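Local coordinates for mandelate racemase/muconate lactonizing enzyme (Polaromonas sp., PDB 2OG9), which probably interconverts the enantiomers of a 2-hydroxy acid such as mandelate, as an enolase-superfamily member with a modified TIM barrel, at residues P342-E346 and L365-V371; C23-L27 and W339-L343; L63-Y67 and Q117-A121; F77-R81 and R376-Q380; I295-L299 and L320-L324. The contacts are given in a common frame with arbitrary orientation. Residues are numbered along the deposited sequence.

Interaction 1. Residues P342-E346 and L365-V371; sequences PLFNE and LTLSGQV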
# COMPACT_ATOMS: atom_id res chain seq x y z
N PRO A 342 50.02 -9.84 4.77
CA PRO A 342 51.27 -9.29 5.33
C PRO A 342 51.12 -8.60 6.68
O PRO A 342 52.10 -8.44 7.41
CB PRO A 342 51.72 -8.31 4.24
CG PRO A 342 51.19 -8.90 3.00
CD PRO A 342 49.80 -9.35 3.41
N LEU A 343 49.91 -8.18 7.01
CA LEU A 343 49.65 -7.48 8.27
C LEU A 343 49.58 -8.39 9.48
O LEU A 343 49.75 -7.94 10.61
CB LEU A 343 48.33 -6.71 8.19
CG LEU A 343 48.12 -5.66 7.10
CD1 LEU A 343 46.66 -5.21 7.12
CD2 LEU A 343 49.05 -4.47 7.32
N PHE A 344 49.30 -9.67 9.24
CA PHE A 344 49.14 -10.63 10.32
C PHE A 344 50.11 -11.82 10.30
O PHE A 344 50.71 -12.11 9.27
CB PHE A 344 47.71 -11.15 10.30
CG PHE A 344 46.68 -10.07 10.14
CD1 PHE A 344 46.53 -9.08 11.11
CD2 PHE A 344 45.89 -10.01 9.00
CE1 PHE A 344 45.61 -8.05 10.95
CE2 PHE A 344 44.96 -8.97 8.82
CZ PHE A 344 44.82 -7.99 9.80
N ASN A 345 50.22 -12.49 11.44
CA ASN A 345 51.10 -13.64 11.58
C ASN A 345 50.33 -14.93 11.30
O ASN A 345 50.93 -15.99 11.16
CB ASN A 345 51.66 -13.70 12.99
CG ASN A 345 52.48 -12.48 13.33
OD1 ASN A 345 52.30 -11.87 14.39
ND2 ASN A 345 53.40 -12.13 12.45
N GLU A 346 49.01 -14.82 11.21
CA GLU A 346 48.15 -15.98 10.97
C GLU A 346 47.64 -16.04 9.53
O GLU A 346 47.69 -15.05 8.81
CB GLU A 346 46.97 -15.96 11.94
CG GLU A 346 47.34 -15.96 13.42
CD GLU A 346 47.87 -14.62 13.91
OE1 GLU A 346 47.68 -13.60 13.20
OE2 GLU A 346 48.45 -14.57 15.01
N LEU A 365 44.02 -13.12 15.25
CA LEU A 365 44.99 -12.29 14.55
C LEU A 365 45.93 -11.54 15.48
O LEU A 365 45.53 -11.07 16.55
CB LEU A 365 44.26 -11.26 13.67
CG LEU A 365 43.29 -11.74 12.60
CD1 LEU A 365 42.54 -10.53 12.05
CD2 LEU A 365 44.03 -12.47 11.47
N THR A 366 47.19 -11.43 15.06
CA THR A 366 48.21 -10.68 15.78
C THR A 366 48.99 -9.92 14.72
O THR A 366 49.17 -10.42 13.60
CB THR A 366 49.18 -11.60 16.57
OG1 THR A 366 49.75 -12.58 15.69
CG2 THR A 366 48.45 -12.30 17.72
N LEU A 367 49.43 -8.72 15.04
CA LEU A 367 50.15 -7.88 14.08
C LEU A 367 51.54 -8.40 13.74
O LEU A 367 52.31 -8.75 14.63
CB LEU A 367 50.26 -6.46 14.61
CG LEU A 367 48.92 -5.80 14.97
CD1 LEU A 367 49.17 -4.43 15.60
CD2 LEU A 367 48.08 -5.68 13.71
N SER A 368 51.86 -8.43 12.45
CA SER A 368 53.16 -8.89 12.01
C SER A 368 54.21 -7.81 12.27
O SER A 368 53.87 -6.67 12.60
CB SER A 368 53.13 -9.21 10.51
OG SER A 368 53.05 -8.02 9.74
N GLY A 369 55.47 -8.17 12.12
CA GLY A 369 56.54 -7.20 12.34
C GLY A 369 56.56 -6.14 11.26
O GLY A 369 57.11 -5.06 11.46
N GLN A 370 55.95 -6.43 10.11
CA GLN A 370 55.89 -5.50 8.99
C GLN A 370 55.01 -4.28 9.26
O GLN A 370 55.21 -3.22 8.67
CB GLN A 370 55.38 -6.21 7.73
CG GLN A 370 56.47 -6.80 6.87
CD GLN A 370 57.16 -5.75 6.00
OE1 GLN A 370 57.59 -4.71 6.50
NE2 GLN A 370 57.28 -6.04 4.71
N VAL A 371 54.02 -4.44 10.13
CA VAL A 371 53.10 -3.35 10.45
C VAL A 371 53.84 -2.11 10.93
O VAL A 371 53.53 -0.99 10.52
CB VAL A 371 52.08 -3.79 11.52
CG1 VAL A 371 51.24 -2.59 11.97
CG2 VAL A 371 51.18 -4.87 10.96

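Interaction 2. Residues C23-L27 and W339-L343; sequences CYLPL and WLEPL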
# COMPACT_ATOMS: atom_id res chain seq x y z
N CYS A 23 48.20 2.23 9.55
CA CYS A 23 49.15 1.45 8.77
C CYS A 23 48.82 1.43 7.28
O CYS A 23 47.72 1.06 6.89
CB CYS A 23 49.15 0.02 9.33
SG CYS A 23 50.15 -1.15 8.43
N TYR A 24 49.78 1.84 6.45
CA TYR A 24 49.56 1.86 5.01
C TYR A 24 50.11 0.62 4.33
O TYR A 24 51.32 0.47 4.14
CB TYR A 24 50.16 3.12 4.40
CG TYR A 24 49.32 4.34 4.71
CD1 TYR A 24 48.43 4.86 3.76
CD2 TYR A 24 49.37 4.94 5.96
CE1 TYR A 24 47.61 5.94 4.06
CE2 TYR A 24 48.55 6.03 6.27
CZ TYR A 24 47.68 6.52 5.32
OH TYR A 24 46.89 7.61 5.61
N LEU A 25 49.19 -0.27 3.96
CA LEU A 25 49.50 -1.53 3.30
C LEU A 25 49.79 -1.32 1.82
O LEU A 25 48.91 -0.93 1.04
CB LEU A 25 48.32 -2.48 3.45
CG LEU A 25 48.36 -3.81 2.69
CD1 LEU A 25 49.50 -4.67 3.24
CD2 LEU A 25 47.02 -4.53 2.85
N PRO A 26 51.04 -1.56 1.39
CA PRO A 26 51.36 -1.38 -0.02
C PRO A 26 50.84 -2.59 -0.80
O PRO A 26 50.92 -3.72 -0.32
CB PRO A 26 52.88 -1.30 -0.02
CG PRO A 26 53.25 -2.25 1.06
CD PRO A 26 52.24 -1.94 2.16
N LEU A 27 50.28 -2.36 -1.98
CA LEU A 27 49.76 -3.46 -2.77
C LEU A 27 50.81 -3.88 -3.79
O LEU A 27 51.38 -3.04 -4.49
CB LEU A 27 48.46 -3.05 -3.47
CG LEU A 27 47.32 -2.63 -2.54
CD1 LEU A 27 46.10 -2.28 -3.36
CD2 LEU A 27 47.00 -3.75 -1.56
N TRP A 339 45.42 -9.89 -0.16
CA TRP A 339 46.04 -8.58 0.15
C TRP A 339 46.43 -8.22 1.60
O TRP A 339 47.47 -7.59 1.82
CB TRP A 339 45.18 -7.42 -0.38
CG TRP A 339 44.82 -7.50 -1.83
CD1 TRP A 339 45.11 -8.51 -2.69
CD2 TRP A 339 44.01 -6.57 -2.56
NE1 TRP A 339 44.54 -8.27 -3.92
CE2 TRP A 339 43.86 -7.09 -3.87
CE3 TRP A 339 43.40 -5.35 -2.24
CZ2 TRP A 339 43.12 -6.43 -4.86
CZ3 TRP A 339 42.67 -4.69 -3.22
CH2 TRP A 339 42.53 -5.23 -4.52
N LEU A 340 45.59 -8.58 2.56
CA LEU A 340 45.87 -8.23 3.95
C LEU A 340 46.83 -9.14 4.70
O LEU A 340 47.30 -8.78 5.78
CB LEU A 340 44.57 -8.14 4.74
CG LEU A 340 43.44 -7.30 4.14
CD1 LEU A 340 42.35 -7.14 5.19
CD2 LEU A 340 43.96 -5.93 3.71
N GLU A 341 47.13 -10.32 4.16
CA GLU A 341 48.00 -11.28 4.84
C GLU A 341 49.29 -10.74 5.47
O GLU A 341 49.64 -11.12 6.58
CB GLU A 341 48.34 -12.44 3.90
CG GLU A 341 47.11 -13.22 3.45
CD GLU A 341 47.45 -14.48 2.66
OE1 GLU A 341 48.38 -14.42 1.83
OE2 GLU A 341 46.78 -15.51 2.87
N PRO A 342 50.02 -9.84 4.77
CA PRO A 342 51.27 -9.29 5.33
C PRO A 342 51.12 -8.60 6.68
O PRO A 342 52.10 -8.44 7.41
CB PRO A 342 51.72 -8.31 4.24
CG PRO A 342 51.19 -8.90 3.00
CD PRO A 342 49.80 -9.35 3.41
N LEU A 343 49.91 -8.18 7.01
CA LEU A 343 49.65 -7.48 8.27
C LEU A 343 49.58 -8.39 9.48
O LEU A 343 49.75 -7.94 10.61
CB LEU A 343 48.33 -6.71 8.19
CG LEU A 343 48.12 -5.66 7.10
CD1 LEU A 343 46.66 -5.21 7.12
CD2 LEU A 343 49.05 -4.47 7.32

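Interaction 3. Residues L63-Y67 and Q117-A121; sequences LGFSY and QAIGA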
# COMPACT_ATOMS: atom_id res chain seq x y z
N LEU A 63 42.17 -6.80 19.57
CA LEU A 63 42.70 -6.15 18.38
C LEU A 63 41.60 -6.07 17.34
O LEU A 63 40.87 -7.04 17.12
CB LEU A 63 43.87 -6.97 17.80
CG LEU A 63 44.45 -6.52 16.46
CD1 LEU A 63 45.06 -5.13 16.58
CD2 LEU A 63 45.52 -7.52 16.01
N GLY A 64 41.47 -4.91 16.71
CA GLY A 64 40.45 -4.72 15.70
C GLY A 64 40.96 -3.78 14.63
O GLY A 64 42.06 -3.23 14.77
N PHE A 65 40.20 -3.60 13.56
CA PHE A 65 40.65 -2.69 12.52
C PHE A 65 39.53 -2.25 11.59
O PHE A 65 38.46 -2.84 11.56
CB PHE A 65 41.77 -3.34 11.69
CG PHE A 65 41.33 -4.52 10.86
CD1 PHE A 65 40.87 -4.33 9.56
CD2 PHE A 65 41.37 -5.81 11.37
CE1 PHE A 65 40.46 -5.40 8.77
CE2 PHE A 65 40.96 -6.90 10.59
CZ PHE A 65 40.50 -6.69 9.29
N SER A 66 39.78 -1.16 10.88
CA SER A 66 38.86 -0.64 9.88
C SER A 66 39.82 -0.28 8.75
O SER A 66 41.03 -0.48 8.89
CB SER A 66 38.10 0.59 10.39
OG SER A 66 38.97 1.64 10.77
N TYR A 67 39.31 0.23 7.64
CA TYR A 67 40.19 0.55 6.53
C TYR A 67 39.57 1.56 5.59
O TYR A 67 38.39 1.88 5.67
CB TYR A 67 40.49 -0.73 5.74
CG TYR A 67 39.35 -1.18 4.86
CD1 TYR A 67 39.26 -0.75 3.54
CD2 TYR A 67 38.32 -1.97 5.37
CE1 TYR A 67 38.18 -1.11 2.74
CE2 TYR A 67 37.23 -2.33 4.57
CZ TYR A 67 37.17 -1.89 3.26
OH TYR A 67 36.09 -2.22 2.47
N GLN A 117 33.38 4.32 11.21
CA GLN A 117 34.37 3.33 10.77
C GLN A 117 35.50 3.35 11.79
O GLN A 117 36.09 2.32 12.12
CB GLN A 117 34.88 3.67 9.36
CG GLN A 117 33.75 3.65 8.33
CD GLN A 117 34.19 4.00 6.92
OE1 GLN A 117 35.21 4.66 6.71
NE2 GLN A 117 33.38 3.59 5.94
N ALA A 118 35.80 4.53 12.32
CA ALA A 118 36.83 4.65 13.35
C ALA A 118 36.32 3.88 14.57
O ALA A 118 37.05 3.10 15.19
CB ALA A 118 37.06 6.12 13.69
N ILE A 119 35.06 4.10 14.91
CA ILE A 119 34.44 3.41 16.03
C ILE A 119 34.53 1.89 15.82
O ILE A 119 34.78 1.14 16.76
CB ILE A 119 32.96 3.85 16.19
CG1 ILE A 119 32.89 5.30 16.67
CG2 ILE A 119 32.23 2.93 17.17
CD1 ILE A 119 31.47 5.87 16.77
N GLY A 120 34.33 1.47 14.58
CA GLY A 120 34.38 0.05 14.25
C GLY A 120 35.69 -0.64 14.59
O GLY A 120 35.69 -1.82 14.92
N ALA A 121 36.81 0.08 14.50
CA ALA A 121 38.10 -0.52 14.82
C ALA A 121 38.09 -0.92 16.30
O ALA A 121 38.58 -2.00 16.66
CB ALA A 121 39.23 0.46 14.55

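Interaction 4. Residues F77-R81 and R376-Q380; sequences FAHAR and REEAQ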
# COMPACT_ATOMS: atom_id res chain seq x y z
N PHE A 77 41.86 7.91 11.34
CA PHE A 77 42.83 7.95 12.43
C PHE A 77 42.60 9.15 13.33
O PHE A 77 42.55 9.01 14.55
CB PHE A 77 44.26 8.00 11.90
CG PHE A 77 45.29 8.16 12.99
CD1 PHE A 77 45.67 7.07 13.77
CD2 PHE A 77 45.83 9.41 13.28
CE1 PHE A 77 46.57 7.22 14.82
CE2 PHE A 77 46.74 9.57 14.34
CZ PHE A 77 47.10 8.47 15.11
N ALA A 78 42.48 10.32 12.73
CA ALA A 78 42.28 11.56 13.47
C ALA A 78 41.07 11.47 14.38
O ALA A 78 41.13 11.88 15.54
CB ALA A 78 42.12 12.73 12.50
N HIS A 79 39.97 10.93 13.87
CA HIS A 79 38.77 10.81 14.69
C HIS A 79 38.97 9.77 15.80
O HIS A 79 38.60 9.99 16.95
CB HIS A 79 37.56 10.43 13.84
CG HIS A 79 36.25 10.66 14.52
ND1 HIS A 79 35.76 11.92 14.79
CD2 HIS A 79 35.34 9.79 15.04
CE1 HIS A 79 34.62 11.83 15.44
NE2 HIS A 79 34.34 10.54 15.61
N ALA A 80 39.56 8.63 15.44
CA ALA A 80 39.82 7.57 16.41
C ALA A 80 40.64 8.12 17.57
O ALA A 80 40.37 7.83 18.73
CB ALA A 80 40.57 6.41 15.74
N ARG A 81 41.65 8.93 17.25
CA ARG A 81 42.52 9.52 18.27
C ARG A 81 41.74 10.46 19.17
O ARG A 81 41.94 10.48 20.38
CB ARG A 81 43.67 10.28 17.60
CG ARG A 81 44.63 10.97 18.56
CD ARG A 81 45.81 11.58 17.80
NE ARG A 81 45.35 12.55 16.81
CZ ARG A 81 46.11 13.05 15.83
NH1 ARG A 81 47.38 12.67 15.72
NH2 ARG A 81 45.60 13.91 14.96
N ARG A 376 52.30 5.06 9.67
CA ARG A 376 52.62 6.47 9.46
C ARG A 376 52.13 7.36 10.59
O ARG A 376 52.60 8.48 10.75
CB ARG A 376 52.04 6.94 8.12
CG ARG A 376 52.62 6.21 6.93
CD ARG A 376 52.08 6.74 5.61
NE ARG A 376 52.48 5.89 4.49
CZ ARG A 376 52.03 6.02 3.25
NH1 ARG A 376 51.15 6.98 2.96
NH2 ARG A 376 52.44 5.19 2.31
N GLU A 377 51.18 6.85 11.37
CA GLU A 377 50.63 7.59 12.49
C GLU A 377 50.23 6.63 13.59
O GLU A 377 49.84 5.49 13.33
CB GLU A 377 49.37 8.37 12.07
CG GLU A 377 49.60 9.52 11.11
CD GLU A 377 48.37 10.41 10.96
OE1 GLU A 377 47.40 10.01 10.29
OE2 GLU A 377 48.38 11.52 11.54
N GLU A 378 50.33 7.09 14.83
CA GLU A 378 49.92 6.28 15.97
C GLU A 378 49.77 7.14 17.21
O GLU A 378 50.38 8.20 17.33
CB GLU A 378 50.91 5.14 16.24
CG GLU A 378 52.30 5.56 16.70
CD GLU A 378 53.08 4.38 17.25
OE1 GLU A 378 52.76 3.92 18.37
OE2 GLU A 378 54.01 3.91 16.56
N ALA A 379 48.94 6.67 18.13
CA ALA A 379 48.69 7.39 19.37
C ALA A 379 48.17 6.40 20.39
O ALA A 379 47.68 5.33 20.03
CB ALA A 379 47.66 8.48 19.13
N GLN A 380 48.28 6.76 21.66
CA GLN A 380 47.79 5.90 22.71
C GLN A 380 47.34 6.74 23.90
O GLN A 380 47.76 7.89 24.05
CB GLN A 380 48.86 4.89 23.13
CG GLN A 380 50.24 5.48 23.34
CD GLN A 380 51.27 4.40 23.64
OE1 GLN A 380 51.24 3.77 24.69
NE2 GLN A 380 52.18 4.18 22.70
O HOH W 1 49.36 10.81 17.53
O HOH W 2 50.00 12.38 13.85

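Interaction 5. Residues I295-L299 and L320-L324; sequences ITPFL and LHVHL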
# COMPACT_ATOMS: atom_id res chain seq x y z
N ILE A 295 31.53 -4.99 14.01
CA ILE A 295 30.73 -6.18 14.20
C ILE A 295 29.33 -5.87 14.75
O ILE A 295 28.35 -6.49 14.35
CB ILE A 295 31.45 -7.16 15.15
CG1 ILE A 295 32.72 -7.69 14.46
CG2 ILE A 295 30.51 -8.30 15.55
CD1 ILE A 295 33.68 -8.45 15.39
N THR A 296 29.25 -4.91 15.67
CA THR A 296 27.98 -4.55 16.27
C THR A 296 26.94 -4.15 15.21
O THR A 296 25.85 -4.72 15.18
CB THR A 296 28.17 -3.44 17.34
OG1 THR A 296 28.84 -4.00 18.49
CG2 THR A 296 26.82 -2.87 17.78
N PRO A 297 27.25 -3.17 14.34
CA PRO A 297 26.23 -2.83 13.34
C PRO A 297 26.05 -3.95 12.30
O PRO A 297 24.96 -4.14 11.77
CB PRO A 297 26.74 -1.51 12.73
CG PRO A 297 28.23 -1.52 13.04
CD PRO A 297 28.30 -2.14 14.41
N PHE A 298 27.12 -4.70 12.05
CA PHE A 298 27.06 -5.81 11.10
C PHE A 298 26.03 -6.85 11.58
O PHE A 298 25.27 -7.39 10.79
CB PHE A 298 28.43 -6.48 10.96
CG PHE A 298 28.46 -7.61 9.96
CD1 PHE A 298 28.97 -7.42 8.68
CD2 PHE A 298 27.95 -8.87 10.29
CE1 PHE A 298 28.99 -8.46 7.75
CE2 PHE A 298 27.96 -9.91 9.36
CZ PHE A 298 28.48 -9.70 8.10
N LEU A 299 26.02 -7.13 12.88
CA LEU A 299 25.08 -8.11 13.42
C LEU A 299 23.64 -7.62 13.26
O LEU A 299 22.74 -8.42 13.02
CB LEU A 299 25.38 -8.39 14.90
CG LEU A 299 26.71 -9.08 15.15
CD1 LEU A 299 26.90 -9.28 16.64
CD2 LEU A 299 26.75 -10.42 14.42
N LEU A 320 38.07 -11.40 9.14
CA LEU A 320 36.98 -11.07 10.06
C LEU A 320 35.67 -11.72 9.60
O LEU A 320 34.96 -12.34 10.38
CB LEU A 320 36.80 -9.55 10.14
CG LEU A 320 35.54 -9.02 10.81
CD1 LEU A 320 35.46 -9.49 12.25
CD2 LEU A 320 35.55 -7.49 10.76
N HIS A 321 35.36 -11.59 8.31
CA HIS A 321 34.11 -12.12 7.79
C HIS A 321 33.93 -13.64 7.83
O HIS A 321 32.80 -14.12 7.83
CB HIS A 321 33.86 -11.59 6.38
CG HIS A 321 33.63 -10.11 6.35
ND1 HIS A 321 32.72 -9.48 7.17
CD2 HIS A 321 34.20 -9.14 5.60
CE1 HIS A 321 32.73 -8.18 6.92
NE2 HIS A 321 33.63 -7.95 5.98
N VAL A 322 35.03 -14.39 7.85
CA VAL A 322 34.89 -15.84 7.91
C VAL A 322 34.17 -16.21 9.21
O VAL A 322 33.37 -17.15 9.25
CB VAL A 322 36.26 -16.56 7.83
CG1 VAL A 322 37.16 -16.16 9.00
CG2 VAL A 322 36.04 -18.06 7.83
N HIS A 323 34.44 -15.45 10.27
CA HIS A 323 33.79 -15.70 11.56
C HIS A 323 32.32 -15.29 11.52
O HIS A 323 31.44 -16.01 12.00
CB HIS A 323 34.49 -14.93 12.67
CG HIS A 323 35.85 -15.46 13.01
ND1 HIS A 323 36.03 -16.61 13.74
CD2 HIS A 323 37.09 -15.01 12.69
CE1 HIS A 323 37.33 -16.85 13.86
NE2 HIS A 323 37.99 -15.90 13.23
N LEU A 324 32.06 -14.11 10.96
CA LEU A 324 30.70 -13.60 10.87
C LEU A 324 29.85 -14.47 9.95
O LEU A 324 28.69 -14.76 10.26
CB LEU A 324 30.73 -12.14 10.40
CG LEU A 324 31.46 -11.20 11.37
CD1 LEU A 324 31.60 -9.81 10.78
CD2 LEU A 324 30.69 -11.14 12.69

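Interaction 1. Residues P342-E346 and L365-V371
Leu365 opens the second segment by laying a methyl over the Phe344 ring: its CD1 lies 4.1 Å from the centroid, 12° off the normal, a CH-pi contact. Thr366 comes next and is gripped by the Glu346 carboxylate, with Thr366 N donating to Glu346 OE1 (2.9 Å) and Thr366 OG1 to Glu346 OE2 (2.5 Å, very short). Its carbonyl faces the same segment and accepts from Asn345 N, Thr366 O to Asn345 N being 3.2 Å. Leu367 forms a single beta bridge with Phe344 (CA to CA 4.8 Å). Ser368 supplies the second backbone bond, its N lying 2.8 Å from Leu343 O, while its OG donates to Pro342 O at 2.6 Å and weakly accepts from Gln370 N, capping helix 370-374. Val371 CG2 finally rests 4.2 Å from Leu343 CD2. Two irregular chain segments thus pair where, as in the enolase superfamily, the chain leaves the barrel and returns to the N-terminal domain's sheet.

Interaction 2. Residues C23-L27 and W339-L343
No hydrogen bond joins strand residues 23-27 to the turn 339-343; the contact is made by side chains of alternate residues. Cys23, Leu25 and Leu27 direct their CA-to-CB bonds toward the turn, whereas Tyr24 points away. Leu25 loses 93 Å² here. Its t,p rotamer (chi1 173°, chi2 65°) spreads the two methyls so that CD2 sits 3.5 Å from Leu340 CD2 and 3.3 Å from Trp339 O, while CD1 lies 4.1 Å from Leu343 CD2 and 4.4 Å from Pro342 CB. The strand belongs to the antiparallel sheet of the N-terminal capping domain of the enolase superfamily, and the turn follows barrel strand 333-335, so these leucines pack one domain against the other. Residues 341-343 are in 3-10 conformation, and the bond from Leu343 N to Leu340 O (2.9 Å) closes the turn. That curl lets Leu343, in the m,t rotamer, aim its CB at the strand and bring CD2 to 3.7 Å from Cys23 SG, whose chi1 is t. Leu340 is also m,t, but its CB points away and just the end of its side chain returns. Further along, Leu27 in m,t sets CD2 4.0 Å from Trp339 CE3, an oblique approach to the indole. Trp374 of helix 370-374 packs on Cys23, Leu25 and Pro342, and Met44 on both Leu27 and Trp339.

Interaction 3. Residues L63-Y67 and Q117-A121
Ala121, with 61 Å² buried, and Ser66, with 50 Å², carry the meeting of strand 63-67 with helix 117-121. The two run nearly antiparallel at 159°, and their axes approach to 6.4 Å, a very short spacing for a helix on a sheet. Small residues make this possible: the CA atoms of Phe65 and Ala121 are 4.1 Å apart, with the Phe65 side chain turned to the other face. Gly64 has its CA 3.4 Å from Ala121 O in a CA-H...O contact; a CB there would fall 2.3 Å from that oxygen, a clash. Ser66 points at the helix, its CB 3.2 Å from Gln117 O and its OG 4.0 Å from Ala121 CB, while OG is hydrogen-bonded to Gln76. Gln117, third with 36 Å², likewise bonds Gln76 through OE1, and its NE2 reaches Arg291 O and, on the second subunit, Ser108 O. In this N-terminal domain, helix 114-133 packs on strand 61-69, outermost in this chain's antiparallel sheet. With no clear hydrogen bond across the segments, the closeness rests on small side chains and backbone oxygens, and the polar groups of Ser66 and Gln117 are satisfied by partners beyond them.

Interaction 4. Residues F77-R81 and R376-Q380
Helix 73-83 packs here on strand 375-382, the strand at one end of this chain's antiparallel sheet in the N-terminal alpha+beta domain of the enolase fold, to which the chain returns after the barrel. Within the short segments the helix and strand axes run almost parallel, at 9°, with a closest approach of 9.4 Å. Phe77 comes first and does most of the packing, burying 87 Å². Its chi1 of 175° (t) sends the ring down onto the strand, where Glu377 CB lies over one face, 3.7 Å from the centroid and 13° off the normal, a CH-pi contact. The ring tip, CZ, comes 3.5 Å from Glu378 N and 4.1 Å from Ala379 CB; Ile20, Ser22 and Leu50 of the neighbouring strands also touch this ring. The next three residues face other elements: Ala78 and His79 pack on the second subunit, and Ala80 lies on Leu50 and Phe122. One turn on from Phe77, and tied to it by the bond Arg81 N to Phe77 O of 2.8 Å, Arg81 extends along the surface with its CD 3.8 Å from Ala379 CB. Arg81 NH1 stays 4.4 Å from Glu377 OE2, beyond a salt bridge, and waters link it to the strand: one spans that gap, 3.2 Å from Arg81 NH1 and 2.9 Å from Glu377 OE2, and another lies 3.3 Å from Arg81 NH1 and 2.8 Å from Glu378 O.

Interaction 5. Residues I295-L299 and L320-L324
Leu324 is the main bump of this helix pair, losing 78 Å² to a hollow lined by Ile295, Phe298 and Leu299. One methyl, CD1, sits over the face of the Phe298 ring, 3.8 Å from its centroid and 9° off the normal, a CH-pi contact. The other, CD2, lies 4.0 Å from Ile295 CG2 and 4.4 Å from Leu299 CD2. Phe298 fills the reciprocal space between Leu324 and His321: its CE2 is 3.7 Å from Leu324 CB, while the imidazole meets the ring obliquely, centroids 5.6 Å apart and planes at 34°. At the start of both segments Ile295 CD1 reaches 3.8 Å to Leu320 CD1, closing that end. The axes stay 12.2 Å apart and cross at -39°, so the gap is wide and is spanned by long side chains. No hydrogen bond crosses it. The helices 295-307 and 318-326 are successive barrel helices, with the short strand 311-312 between them in the chain, as the beta/alpha alternation of a TIM barrel requires. Around them, Leu138 of helix 138-142 touches Ile295 and Leu320, Ala289 of helix 289-292 lies against Phe298 and Leu320, and Trp127 of helix 114-133 packs on Ile295 and Leu299.

In the fold
Interactions 3 and 5 are buried, interactions 1 and 2 partly so, and interaction 4 lies at the surface, its centre 22 Å from that of the chain. Chemistry follows place: interaction 5 is apolar and aromatic packing inside the barrel domain, interaction 3 is close backbone packing in the N-terminal domain, and interaction 4 adds bridging waters. Interactions 1 and 2 share Pro342 and Leu343, whose carbonyls accept hydrogen bonds in the first and whose side chains pack on the strand in the second. Interactions 2, 3 and 4 all reach the same antiparallel sheet; Tyr24 meets Arg376, and Ala118 meets Ala80. Phe344 touches Phe65, joining interaction 1 to interaction 3.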